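Local coordinates for protein beta-galactosidase (Bacillus circulans subsp. alkalophilus, PDB 3TTY) that hydrolyses terminal beta-D-galactosyl residues of beta-galactosides, probably in a pocket at the end of its TIM barrel, where galactose binds, at residues A[269-274]-A[299-304]. Sequence-based numbering, arbitrary orientation.
Sequences MDVVSW and SGQPFM
Phe303 and Trp274 run alongside one another and meet as an offset edge-to-face pair. The indole turns its five-membered-ring edge toward the phenyl face, with planes at 70° and Trp274 CD1 3.8 Å from Phe303 CE1. Helix 284-296 packs on both rings through Met294 and His291, and His291 ND1 is also hydrogen-bonded to Trp274 NE1, which helps fix the indole's rotation. Nearer the backbone, Val272 CB packs 3.9 Å from Phe303 CB. Ser273 and Met304 share the other face, that of the barrel interior, their CB atoms 3.5 Å apart; Ser273 OG bonds to Thr251 O and Thr250 OG1. The Met304 chain, with CG anti to its own carbonyl carbon (chi1 -59°), crosses the Val271 side chain roughly at right angles, SD nearest CG1, while Val271 CG2 leans over Pro302 O. Between these two layers the backbones pair in parallel. Met304 N gives a nearly straight bond to Val272 O (2.8 Å), and Trp274 N gives a more bent one to Met304 O (3.0 Å). Toward Val271 and Pro302 the two backbones move apart: a water accepts from Val272 N and lies at hydrogen-bonding distance from Pro302 O, bridging the chains. At the polar edge the extended Gln301 side chain, CG anti to the backbone N (chi1 -178°), delivers NE2 to an in-plane lone pair of Asp270 O at 3.0 Å. Asp270 itself turns its carboxylate to Val249 N and Lys241. The segments thus join neighbouring strands 273-275 and 303-307 of the (beta/alpha)8 barrel, a right-handed beta-alpha-beta unit whose crossover is helix 284-296. Beyond the Ser273-Met304 bridge, where the backbones diverge, the Gln301 amide and a water serve Asp270 O and Val272 N in place of direct backbone pairing.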
loop_
_atom_site.group_PDB
_atom_site.type_symbol
_atom_site.label_atom_id
_atom_site.label_comp_id
_atom_site.label_asym_id
_atom_site.label_seq_id
_atom_site.Cartn_x
_atom_site.Cartn_y
_atom_site.Cartn_z
ATOM N N MET A 269 33.870 -18.016 5.644
ATOM C CA MET A 269 34.461 -16.792 6.206
ATOM C C MET A 269 35.422 -17.099 7.360
ATOM O O MET A 269 35.142 -17.969 8.179
ATOM C CB MET A 269 33.356 -15.864 6.726
ATOM C CG MET A 269 32.382 -15.389 5.666
ATOM S SD MET A 269 30.822 -14.858 6.385
ATOM C CE MET A 269 31.279 -13.236 7.011
ATOM N N ASP A 270 36.537 -16.375 7.442
ATOM C CA ASP A 270 37.509 -16.610 8.516
ATOM C C ASP A 270 36.957 -16.195 9.871
ATOM O O ASP A 270 37.255 -16.802 10.900
ATOM C CB ASP A 270 38.808 -15.855 8.248
ATOM C CG ASP A 270 39.622 -16.472 7.125
ATOM O OD1 ASP A 270 39.604 -17.716 6.969
ATOM O OD2 ASP A 270 40.275 -15.708 6.394
ATOM N N VAL A 271 36.154 -15.140 9.848
ATOM C CA VAL A 271 35.518 -14.608 11.034
ATOM C C VAL A 271 34.242 -13.915 10.584
ATOM O O VAL A 271 34.170 -13.383 9.475
ATOM C CB VAL A 271 36.426 -13.581 11.744
ATOM C CG1 VAL A 271 36.496 -12.308 10.948
ATOM C CG2 VAL A 271 35.917 -13.294 13.147
ATOM N N VAL A 272 33.230 -13.934 11.435
ATOM C CA VAL A 272 31.986 -13.252 11.140
ATOM C C VAL A 272 32.133 -11.786 11.513
ATOM O O VAL A 272 32.907 -11.442 12.395
ATOM C CB VAL A 272 30.827 -13.878 11.927
ATOM C CG1 VAL A 272 29.583 -12.995 11.863
ATOM C CG2 VAL A 272 30.544 -15.292 11.411
ATOM N N SER A 273 31.428 -10.915 10.802
ATOM C CA SER A 273 31.332 -9.523 11.197
ATOM C C SER A 273 29.931 -9.086 10.839
ATOM O O SER A 273 29.300 -9.691 9.962
ATOM C CB SER A 273 32.373 -8.667 10.479
ATOM O OG SER A 273 32.065 -8.507 9.106
ATOM N N TRP A 274 29.417 -8.074 11.528
ATOM C CA TRP A 274 28.048 -7.644 11.264
ATOM C C TRP A 274 27.783 -6.210 11.662
ATOM O O TRP A 274 28.603 -5.568 12.321
ATOM C CB TRP A 274 27.026 -8.620 11.879
ATOM C CG TRP A 274 26.510 -8.331 13.268
ATOM C CD1 TRP A 274 27.193 -8.451 14.455
ATOM C CD2 TRP A 274 25.170 -7.951 13.616
ATOM N NE1 TRP A 274 26.363 -8.143 15.514
ATOM C CE2 TRP A 274 25.118 -7.833 15.026
ATOM C CE3 TRP A 274 24.012 -7.688 12.872
ATOM C CZ2 TRP A 274 23.955 -7.466 15.703
ATOM C CZ3 TRP A 274 22.853 -7.320 13.549
ATOM C CH2 TRP A 274 22.837 -7.207 14.948
ATOM N N SER A 299 29.758 -21.474 15.342
ATOM C CA SER A 299 29.732 -22.340 16.521
ATOM C C SER A 299 30.430 -21.765 17.762
ATOM O O SER A 299 31.140 -22.476 18.476
ATOM C CB SER A 299 30.307 -23.713 16.170
ATOM O OG SER A 299 29.559 -24.302 15.130
ATOM N N GLY A 300 30.220 -20.481 18.030
ATOM C CA GLY A 300 30.774 -19.884 19.229
ATOM C C GLY A 300 31.946 -18.945 19.019
ATOM O O GLY A 300 32.294 -18.186 19.925
ATOM N N GLN A 301 32.570 -18.994 17.844
ATOM C CA GLN A 301 33.716 -18.132 17.580
ATOM C C GLN A 301 33.336 -16.660 17.711
ATOM O O GLN A 301 32.289 -16.226 17.222
ATOM C CB GLN A 301 34.318 -18.406 16.202
ATOM C CG GLN A 301 35.547 -17.574 15.899
ATOM C CD GLN A 301 36.092 -17.835 14.510
ATOM O OE1 GLN A 301 35.990 -18.950 13.996
ATOM N NE2 GLN A 301 36.667 -16.799 13.885
ATOM N N PRO A 302 34.170 -15.887 18.414
ATOM C CA PRO A 302 33.853 -14.464 18.572
ATOM C C PRO A 302 33.787 -13.773 17.207
ATOM O O PRO A 302 34.408 -14.246 16.256
ATOM C CB PRO A 302 35.028 -13.937 19.409
ATOM C CG PRO A 302 35.511 -15.147 20.163
ATOM C CD PRO A 302 35.340 -16.296 19.213
ATOM N N PHE A 303 33.042 -12.678 17.104
ATOM C CA PHE A 303 32.892 -12.001 15.817
ATOM C C PHE A 303 33.329 -10.534 15.879
ATOM O O PHE A 303 33.635 -10.012 16.947
ATOM C CB PHE A 303 31.432 -12.068 15.385
ATOM C CG PHE A 303 30.498 -11.480 16.393
ATOM C CD1 PHE A 303 30.215 -10.125 16.382
ATOM C CD2 PHE A 303 29.937 -12.275 17.381
ATOM C CE1 PHE A 303 29.370 -9.575 17.324
ATOM C CE2 PHE A 303 29.101 -11.732 18.331
ATOM C CZ PHE A 303 28.806 -10.385 18.298
ATOM N N MET A 304 33.350 -9.879 14.723
ATOM C CA MET A 304 33.537 -8.433 14.658
ATOM C C MET A 304 32.184 -7.738 14.651
ATOM O O MET A 304 31.283 -8.143 13.918
ATOM C CB MET A 304 34.290 -8.029 13.382
ATOM C CG MET A 304 35.661 -8.650 13.212
ATOM S SD MET A 304 36.457 -8.185 11.658
ATOM C CE MET A 304 36.624 -6.397 11.836
HETATM O O HOH W 1 33.228 -15.378 14.030
#